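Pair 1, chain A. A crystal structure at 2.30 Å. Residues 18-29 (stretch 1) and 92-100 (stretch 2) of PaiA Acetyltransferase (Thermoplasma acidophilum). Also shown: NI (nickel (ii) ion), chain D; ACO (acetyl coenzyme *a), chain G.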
# COMPACT_ATOMS: atom_id res chain seq x y z
N GLU A 18 -11.37 -1.42 -13.59
CA GLU A 18 -10.30 -2.20 -12.97
C GLU A 18 -9.74 -1.58 -11.70
O GLU A 18 -9.48 -2.27 -10.75
CB GLU A 18 -9.18 -2.50 -13.95
CG GLU A 18 -9.54 -3.50 -15.08
CD GLU A 18 -10.63 -4.52 -14.70
OE1 GLU A 18 -10.45 -5.26 -13.70
OE2 GLU A 18 -11.67 -4.58 -15.41
N VAL A 19 -9.56 -0.27 -11.70
CA VAL A 19 -9.18 0.46 -10.51
C VAL A 19 -10.20 0.20 -9.37
O VAL A 19 -9.83 -0.26 -8.26
CB VAL A 19 -9.11 1.97 -10.83
CG1 VAL A 19 -8.96 2.79 -9.57
CG2 VAL A 19 -7.97 2.27 -11.83
N ALA A 20 -11.47 0.48 -9.64
CA ALA A 20 -12.56 0.23 -8.71
C ALA A 20 -12.49 -1.19 -8.21
O ALA A 20 -12.50 -1.44 -6.99
CB ALA A 20 -13.89 0.45 -9.38
N ARG A 21 -12.41 -2.12 -9.15
CA ARG A 21 -12.43 -3.52 -8.76
C ARG A 21 -11.31 -3.78 -7.76
O ARG A 21 -11.55 -4.39 -6.71
CB ARG A 21 -12.29 -4.46 -9.97
CG ARG A 21 -12.37 -5.94 -9.55
CD ARG A 21 -11.86 -6.91 -10.63
NE ARG A 21 -12.43 -6.59 -11.93
CZ ARG A 21 -13.67 -6.86 -12.29
NH1 ARG A 21 -14.49 -7.50 -11.45
NH2 ARG A 21 -14.09 -6.51 -13.49
N GLU A 22 -10.09 -3.34 -8.09
CA GLU A 22 -8.91 -3.65 -7.27
C GLU A 22 -8.99 -2.93 -5.94
O GLU A 22 -8.63 -3.47 -4.91
CB GLU A 22 -7.60 -3.26 -7.98
CG GLU A 22 -7.21 -4.19 -9.11
CD GLU A 22 -5.84 -3.84 -9.69
OE1 GLU A 22 -5.79 -3.52 -10.90
OE2 GLU A 22 -4.82 -3.88 -8.94
N SER A 23 -9.49 -1.71 -5.97
CA SER A 23 -9.56 -0.94 -4.73
C SER A 23 -10.60 -1.54 -3.77
O SER A 23 -10.35 -1.66 -2.57
CB SER A 23 -9.84 0.52 -5.03
OG SER A 23 -9.52 1.33 -3.92
N TRP A 24 -11.74 -1.96 -4.29
CA TRP A 24 -12.80 -2.49 -3.44
C TRP A 24 -12.34 -3.81 -2.82
O TRP A 24 -12.55 -4.04 -1.64
CB TRP A 24 -14.12 -2.69 -4.22
CG TRP A 24 -15.13 -1.63 -3.98
CD1 TRP A 24 -15.09 -0.34 -4.43
CD2 TRP A 24 -16.34 -1.75 -3.20
NE1 TRP A 24 -16.20 0.36 -3.97
CE2 TRP A 24 -16.97 -0.49 -3.21
CE3 TRP A 24 -16.93 -2.80 -2.48
CZ2 TRP A 24 -18.19 -0.25 -2.55
CZ3 TRP A 24 -18.14 -2.57 -1.81
CH2 TRP A 24 -18.76 -1.31 -1.85
N LYS A 25 -11.70 -4.68 -3.61
CA LYS A 25 -11.30 -6.00 -3.08
C LYS A 25 -10.26 -5.85 -1.97
O LYS A 25 -10.24 -6.62 -0.98
CB LYS A 25 -10.75 -6.91 -4.18
CG LYS A 25 -11.80 -7.45 -5.15
CD LYS A 25 -11.11 -8.35 -6.16
CE LYS A 25 -12.07 -9.12 -7.02
NZ LYS A 25 -11.36 -9.73 -8.20
N TRP A 26 -9.39 -4.86 -2.14
CA TRP A 26 -8.34 -4.59 -1.16
C TRP A 26 -8.91 -3.85 0.07
O TRP A 26 -8.72 -4.30 1.17
CB TRP A 26 -7.23 -3.78 -1.79
CG TRP A 26 -6.14 -3.38 -0.81
CD1 TRP A 26 -5.13 -4.18 -0.32
CD2 TRP A 26 -5.94 -2.09 -0.20
NE1 TRP A 26 -4.31 -3.46 0.52
CE2 TRP A 26 -4.80 -2.18 0.63
CE3 TRP A 26 -6.59 -0.86 -0.30
CZ2 TRP A 26 -4.30 -1.10 1.34
CZ3 TRP A 26 -6.09 0.23 0.43
CH2 TRP A 26 -4.96 0.09 1.24
N THR A 27 -9.62 -2.74 -0.14
CA THR A 27 -10.15 -1.93 0.98
C THR A 27 -11.17 -2.64 1.86
O THR A 27 -11.22 -2.42 3.05
CB THR A 27 -10.89 -0.68 0.50
OG1 THR A 27 -10.19 -0.09 -0.61
CG2 THR A 27 -11.00 0.33 1.65
N TYR A 28 -12.01 -3.48 1.27
CA TYR A 28 -13.08 -4.10 2.03
C TYR A 28 -12.82 -5.58 2.35
O TYR A 28 -13.74 -6.30 2.74
CB TYR A 28 -14.39 -3.88 1.28
CG TYR A 28 -14.74 -2.40 1.12
CD1 TYR A 28 -15.24 -1.68 2.17
CD2 TYR A 28 -14.64 -1.76 -0.11
CE1 TYR A 28 -15.58 -0.34 2.04
CE2 TYR A 28 -14.97 -0.40 -0.26
CZ TYR A 28 -15.45 0.30 0.84
OH TYR A 28 -15.78 1.63 0.74
N ALA A 29 -11.58 -6.02 2.18
CA ALA A 29 -11.25 -7.43 2.46
C ALA A 29 -11.69 -7.90 3.86
O ALA A 29 -12.26 -8.99 4.00
CB ALA A 29 -9.73 -7.72 2.25
N LEU A 92 -14.21 7.79 -3.58
CA LEU A 92 -12.78 8.07 -3.71
C LEU A 92 -11.98 6.82 -3.52
O LEU A 92 -11.88 6.30 -2.41
CB LEU A 92 -12.34 9.12 -2.68
CG LEU A 92 -10.87 9.50 -2.58
CD1 LEU A 92 -10.39 9.94 -3.90
CD2 LEU A 92 -10.68 10.62 -1.55
N TYR A 93 -11.38 6.35 -4.61
CA TYR A 93 -10.70 5.07 -4.63
C TYR A 93 -9.44 5.15 -5.49
O TYR A 93 -9.50 5.66 -6.60
CB TYR A 93 -11.64 3.97 -5.18
CG TYR A 93 -12.79 3.65 -4.27
CD1 TYR A 93 -12.63 2.78 -3.20
CD2 TYR A 93 -14.03 4.24 -4.45
CE1 TYR A 93 -13.66 2.50 -2.34
CE2 TYR A 93 -15.09 3.96 -3.59
CZ TYR A 93 -14.90 3.08 -2.55
OH TYR A 93 -15.93 2.80 -1.70
N LEU A 94 -8.33 4.64 -4.97
CA LEU A 94 -7.09 4.46 -5.70
C LEU A 94 -6.76 2.97 -5.79
O LEU A 94 -7.16 2.19 -4.90
CB LEU A 94 -5.93 5.10 -4.96
CG LEU A 94 -6.10 6.55 -4.53
CD1 LEU A 94 -4.83 7.08 -3.76
CD2 LEU A 94 -6.43 7.41 -5.75
N LYS A 95 -5.96 2.61 -6.80
CA LYS A 95 -5.26 1.33 -6.82
C LYS A 95 -4.45 1.21 -5.55
O LYS A 95 -3.74 2.15 -5.18
CB LYS A 95 -4.30 1.21 -8.00
CG LYS A 95 -4.91 0.79 -9.31
CD LYS A 95 -3.79 0.43 -10.37
CE LYS A 95 -3.26 -1.07 -10.35
NZ LYS A 95 -1.87 -1.29 -9.76
N PRO A 96 -4.50 0.03 -4.89
CA PRO A 96 -3.84 -0.12 -3.58
C PRO A 96 -2.37 0.24 -3.57
O PRO A 96 -1.88 0.84 -2.59
CB PRO A 96 -4.02 -1.60 -3.26
CG PRO A 96 -5.31 -1.95 -4.02
CD PRO A 96 -5.30 -1.15 -5.26
N GLU A 97 -1.67 -0.08 -4.64
CA GLU A 97 -0.22 0.14 -4.67
C GLU A 97 0.14 1.62 -4.91
O GLU A 97 1.30 1.97 -4.83
CB GLU A 97 0.53 -0.84 -5.63
CG GLU A 97 -0.16 -1.16 -6.93
CD GLU A 97 -1.19 -2.31 -6.80
OE1 GLU A 97 -0.76 -3.49 -6.60
OE2 GLU A 97 -2.42 -2.05 -6.90
N TYR A 98 -0.87 2.46 -5.19
CA TYR A 98 -0.72 3.90 -5.35
C TYR A 98 -1.22 4.68 -4.14
O TYR A 98 -1.20 5.89 -4.18
CB TYR A 98 -1.46 4.39 -6.61
CG TYR A 98 -0.70 4.03 -7.87
CD1 TYR A 98 0.25 4.91 -8.39
CD2 TYR A 98 -0.85 2.78 -8.48
CE1 TYR A 98 1.00 4.57 -9.53
CE2 TYR A 98 -0.09 2.44 -9.63
CZ TYR A 98 0.82 3.35 -10.13
OH TYR A 98 1.58 3.09 -11.24
N THR A 99 -1.64 3.99 -3.06
CA THR A 99 -2.08 4.66 -1.83
C THR A 99 -0.87 5.12 -1.02
O THR A 99 0.22 4.69 -1.28
CB THR A 99 -2.91 3.75 -0.91
OG1 THR A 99 -2.13 2.60 -0.53
CG2 THR A 99 -4.24 3.31 -1.62
N HIS A 100 -1.12 6.05 -0.09
CA HIS A 100 -0.12 6.55 0.87
C HIS A 100 0.97 7.40 0.19
O HIS A 100 2.10 7.48 0.69
CB HIS A 100 0.50 5.40 1.71
CG HIS A 100 0.90 5.79 3.12
ND1 HIS A 100 1.75 6.83 3.39
CD2 HIS A 100 0.62 5.20 4.32
CE1 HIS A 100 1.95 6.91 4.71
NE2 HIS A 100 1.30 5.92 5.29
NI NI D . 0.91 5.53 7.27
N1A ACO G . -2.50 1.69 4.64
C2A ACO G . -2.99 2.26 5.76
N3A ACO G . -3.38 3.55 5.80
C4A ACO G . -3.33 4.33 4.71
C5A ACO G . -2.81 3.74 3.48
C6A ACO G . -2.40 2.33 3.49
N6A ACO G . -1.90 1.72 2.39
N7A ACO G . -2.86 4.68 2.56
C8A ACO G . -3.35 5.79 3.14
N9A ACO G . -3.66 5.59 4.43
C1B ACO G . -4.20 6.65 5.34
C2B ACO G . -3.38 6.88 6.61
O2B ACO G . -4.20 7.43 7.68
C3B ACO G . -2.35 7.89 6.21
O3B ACO G . -1.86 8.62 7.35
P3B ACO G . -0.49 8.08 8.05
O7A ACO G . 0.55 8.57 7.12
O8A ACO G . -0.65 6.57 8.08
O9A ACO G . -0.58 8.76 9.40
C4B ACO G . -3.04 8.71 5.15
O4B ACO G . -4.15 7.92 4.68
C5B ACO G . -2.15 9.06 3.97
O5B ACO G . -2.68 10.17 3.22
P1A ACO G . -2.64 10.17 1.61
O1A ACO G . -1.29 9.68 1.11
O2A ACO G . -3.16 11.50 1.11
O3A ACO G . -3.76 9.03 1.34
P2A ACO G . -4.00 8.34 -0.11
O4A ACO G . -3.68 6.87 0.07
O5A ACO G . -3.34 9.16 -1.21
O6A ACO G . -5.57 8.49 -0.30
CBP ACO G . -7.42 7.06 0.16
CCP ACO G . -6.48 8.11 0.72
CDP ACO G . -8.46 6.69 1.20
CEP ACO G . -8.13 7.68 -1.04
CAP ACO G . -6.62 5.81 -0.30
OAP ACO G . -5.81 5.28 0.76
C9P ACO G . -7.49 4.71 -0.84
O9P ACO G . -7.88 4.76 -1.99
N8P ACO G . -7.80 3.75 -0.00
C7P ACO G . -8.69 2.65 -0.32
C6P ACO G . -10.10 3.06 -0.71
C5P ACO G . -10.84 3.86 0.34
O5P ACO G . -10.82 3.57 1.53
N4P ACO G . -11.58 4.87 -0.12
C3P ACO G . -12.45 5.66 0.75
C2P ACO G . -13.85 5.06 0.76
S1P ACO G . -15.03 6.10 1.56
C ACO G . -15.73 6.98 0.29
O ACO G . -15.43 6.69 -0.86
CH3 ACO G . -16.73 8.08 0.57

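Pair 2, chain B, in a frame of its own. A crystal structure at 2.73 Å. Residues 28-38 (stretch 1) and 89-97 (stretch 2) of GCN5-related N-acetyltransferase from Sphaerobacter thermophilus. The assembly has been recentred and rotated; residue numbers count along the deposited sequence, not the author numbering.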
# COMPACT_ATOMS: atom_id res chain seq x y z
N ARG B 28 18.78 -0.37 -7.50
CA ARG B 28 19.02 -0.78 -8.87
C ARG B 28 18.43 -2.15 -9.18
O ARG B 28 18.01 -2.41 -10.31
CB ARG B 28 20.52 -0.79 -9.16
CG ARG B 28 21.19 0.54 -8.87
CD ARG B 28 22.62 0.56 -9.39
NE ARG B 28 23.48 -0.37 -8.66
CZ ARG B 28 24.36 0.01 -7.74
NH1 ARG B 28 24.50 1.30 -7.44
NH2 ARG B 28 25.11 -0.90 -7.13
N LEU B 29 18.40 -3.02 -8.19
CA LEU B 29 17.78 -4.32 -8.38
C LEU B 29 16.28 -4.15 -8.64
O LEU B 29 15.72 -4.79 -9.53
CB LEU B 29 18.03 -5.21 -7.17
CG LEU B 29 17.06 -6.37 -6.92
CD1 LEU B 29 17.01 -7.33 -8.09
CD2 LEU B 29 17.46 -7.11 -5.66
N ILE B 30 15.64 -3.29 -7.85
CA ILE B 30 14.22 -3.00 -8.03
C ILE B 30 14.00 -2.35 -9.38
O ILE B 30 13.02 -2.62 -10.07
CB ILE B 30 13.71 -2.01 -6.99
CG1 ILE B 30 14.16 -2.39 -5.58
CG2 ILE B 30 12.20 -1.90 -7.06
CD1 ILE B 30 13.79 -3.77 -5.19
N ALA B 31 14.93 -1.47 -9.75
CA ALA B 31 14.82 -0.75 -11.01
C ALA B 31 14.88 -1.73 -12.17
O ALA B 31 14.07 -1.65 -13.10
CB ALA B 31 15.92 0.27 -11.11
N ALA B 32 15.82 -2.66 -12.12
CA ALA B 32 15.95 -3.68 -13.16
C ALA B 32 14.69 -4.53 -13.24
O ALA B 32 14.26 -4.91 -14.33
CB ALA B 32 17.18 -4.55 -12.91
N CYS B 33 14.10 -4.81 -12.08
CA CYS B 33 12.84 -5.56 -11.99
C CYS B 33 11.63 -4.78 -12.50
O CYS B 33 10.82 -5.32 -13.26
CB CYS B 33 12.57 -6.03 -10.56
SG CYS B 33 13.53 -7.45 -10.05
N GLN B 34 11.49 -3.53 -12.07
CA GLN B 34 10.35 -2.71 -12.48
C GLN B 34 10.46 -2.35 -13.95
O GLN B 34 9.47 -2.01 -14.59
CB GLN B 34 10.19 -1.47 -11.60
CG GLN B 34 11.29 -0.44 -11.74
CD GLN B 34 11.08 0.74 -10.81
OE1 GLN B 34 11.94 1.61 -10.68
NE2 GLN B 34 9.92 0.78 -10.17
N GLU B 35 11.67 -2.45 -14.49
CA GLU B 35 11.85 -2.23 -15.90
C GLU B 35 11.28 -3.37 -16.74
O GLU B 35 10.63 -3.13 -17.75
CB GLU B 35 13.32 -1.99 -16.25
CG GLU B 35 13.60 -1.98 -17.75
CD GLU B 35 12.80 -0.93 -18.52
OE1 GLU B 35 12.13 -0.08 -17.90
OE2 GLU B 35 12.86 -0.95 -19.78
N ALA B 36 11.51 -4.61 -16.31
CA ALA B 36 11.01 -5.77 -17.05
C ALA B 36 9.48 -5.80 -17.11
O ALA B 36 8.90 -6.22 -18.11
CB ALA B 36 11.56 -7.06 -16.47
N ASP B 37 8.83 -5.35 -16.04
CA ASP B 37 7.38 -5.32 -15.99
C ASP B 37 6.81 -4.26 -16.93
O ASP B 37 5.61 -4.20 -17.16
CB ASP B 37 6.88 -5.05 -14.56
CG ASP B 37 7.48 -6.00 -13.53
OD1 ASP B 37 8.00 -7.08 -13.91
OD2 ASP B 37 7.44 -5.67 -12.33
N GLY B 38 7.69 -3.42 -17.47
CA GLY B 38 7.26 -2.38 -18.38
C GLY B 38 7.18 -1.02 -17.72
O GLY B 38 6.87 -0.01 -18.36
N GLY B 89 9.07 -9.27 -2.75
CA GLY B 89 10.29 -9.81 -3.31
C GLY B 89 10.68 -9.19 -4.63
O GLY B 89 9.85 -8.55 -5.28
N TYR B 90 11.94 -9.40 -5.04
CA TYR B 90 12.43 -9.01 -6.37
C TYR B 90 13.55 -9.94 -6.73
O TYR B 90 14.39 -10.25 -5.89
CB TYR B 90 12.98 -7.58 -6.36
CG TYR B 90 12.02 -6.59 -5.77
CD1 TYR B 90 11.19 -5.82 -6.57
CD2 TYR B 90 11.93 -6.42 -4.39
CE1 TYR B 90 10.31 -4.92 -6.02
CE2 TYR B 90 11.04 -5.54 -3.84
CZ TYR B 90 10.24 -4.79 -4.65
OH TYR B 90 9.37 -3.91 -4.07
N VAL B 91 13.61 -10.35 -7.99
CA VAL B 91 14.76 -11.11 -8.48
C VAL B 91 15.23 -10.49 -9.78
O VAL B 91 14.44 -10.30 -10.70
CB VAL B 91 14.48 -12.62 -8.67
CG1 VAL B 91 13.27 -12.83 -9.51
CG2 VAL B 91 15.67 -13.32 -9.31
N HIS B 92 16.51 -10.16 -9.83
CA HIS B 92 17.07 -9.50 -10.98
C HIS B 92 16.80 -10.31 -12.25
O HIS B 92 16.97 -11.53 -12.26
CB HIS B 92 18.57 -9.31 -10.79
CG HIS B 92 19.13 -8.21 -11.61
ND1 HIS B 92 19.33 -8.33 -12.97
CD2 HIS B 92 19.51 -6.95 -11.28
CE1 HIS B 92 19.83 -7.20 -13.44
NE2 HIS B 92 19.95 -6.35 -12.44
N PRO B 93 16.35 -9.62 -13.32
CA PRO B 93 15.87 -10.23 -14.57
C PRO B 93 16.86 -11.18 -15.25
O PRO B 93 16.46 -11.98 -16.10
CB PRO B 93 15.57 -9.02 -15.46
CG PRO B 93 15.25 -7.92 -14.49
CD PRO B 93 16.15 -8.16 -13.30
N ARG B 94 18.14 -11.07 -14.90
CA ARG B 94 19.15 -11.99 -15.40
C ARG B 94 19.15 -13.33 -14.65
O ARG B 94 19.58 -14.37 -15.19
CB ARG B 94 20.52 -11.35 -15.27
CG ARG B 94 20.90 -11.05 -13.83
CD ARG B 94 22.25 -10.39 -13.73
NE ARG B 94 22.28 -9.11 -14.44
CZ ARG B 94 23.40 -8.48 -14.77
NH1 ARG B 94 23.33 -7.32 -15.42
NH2 ARG B 94 24.58 -9.01 -14.47
N PHE B 95 18.69 -13.30 -13.40
CA PHE B 95 18.79 -14.45 -12.52
C PHE B 95 17.52 -15.30 -12.46
O PHE B 95 17.45 -16.26 -11.68
CB PHE B 95 19.21 -14.02 -11.12
CG PHE B 95 20.59 -13.42 -11.05
CD1 PHE B 95 21.68 -14.06 -11.63
CD2 PHE B 95 20.79 -12.22 -10.40
CE1 PHE B 95 22.95 -13.50 -11.56
CE2 PHE B 95 22.06 -11.65 -10.32
CZ PHE B 95 23.14 -12.29 -10.91
N ARG B 96 16.51 -14.95 -13.24
CA ARG B 96 15.25 -15.70 -13.24
C ARG B 96 15.44 -17.16 -13.72
O ARG B 96 16.25 -17.43 -14.61
CB ARG B 96 14.19 -15.00 -14.10
CG ARG B 96 14.35 -13.48 -14.25
CD ARG B 96 13.63 -12.66 -13.16
NE ARG B 96 12.42 -11.98 -13.66
CZ ARG B 96 12.05 -10.73 -13.34
NH1 ARG B 96 12.79 -9.99 -12.53
NH2 ARG B 96 10.92 -10.22 -13.83
N GLY B 97 14.71 -18.09 -13.11
CA GLY B 97 14.78 -19.48 -13.50
C GLY B 97 15.97 -20.19 -12.88
O GLY B 97 16.39 -21.25 -13.35

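In both pairs a helix crosses the end of a strand almost at a right angle. The axes of helix 18-27 and strand 92-94 in pair 1 approach to 7.6 Å at 93°; those of helix 28-36 and strand 89-91 in pair 2 approach to 7.9 Å at 82°. Fourteen central residues superpose with an RMSD of 0.5 Å over N, CA and C, so differences between the contacts lie mainly in the side chains. The summed buried surface is 595 Å² in pair 1 and 473 Å² in pair 2.

A proline two residues past the strand is common to both pairs. Pro A96 and Pro B93 match to 0.3 Å at CA, share the C-gamma exo pucker, and point toward the helix. What they meet differs in part. In pair 1, Pro A96 CB lies over the Trp A26 five-membered ring, 3.8 Å from its centroid and 16° off the normal. The matching Ala B36 has only a methyl group to offer, and its CB stays 4.3 Å from Pro B93 CG; the proline comes closer to the preceding turn, with Pro B93 CG 3.2 Å from Ala B32 O.

Ser A23 and Cys B33 also coincide, their side-chain centres 0.4 Å apart. Ser A23 OG donates a 2.7 Å hydrogen bond to Leu A94 O, tying helix to strand. Cys B33 SG sits 3.1 Å from Val B91 O, the matching carbonyl, but no hydrogen bond crosses between the stretches of pair 2. That carbonyl instead accepts a very short 2.5 Å bond from Arg B96 NH1, within its own stretch. Arg B96 matches Thr A99, whose OG1 bonds to Pro A96 O at 2.7 Å.

Tyr A93 and Tyr B90 both point toward the helix, yet their side-chain centres differ by 2.7 Å. Tyr A93 packs obliquely against the five-membered ring of Trp A24, centroids 4.7 Å apart and planes at 35°, and its OH hydrogen-bonds to Tyr A28 OH at 2.7 Å. Tyr B90 instead receives Ile B30 over its face, CD1 lying 3.3 Å from the ring centroid and 10° off the normal. The match of Ile B30 is Ala A20, which makes no contact across the pair, while Gln B34, the match of Trp A24, points away.

At Val A19 and Leu B29 an aliphatic side chain fills the same site: Val A19 CG1 reaches Lys A95 N at 4.1 Å, Leu B29 CD1 the equivalent His B92 N at 3.4 Å. Beside it, Glu A22 OE2 lies 3.5 Å from Lys A95 CE, whereas Ala B32 CB covers one face of the His B92 ring, 3.3 Å from NE2.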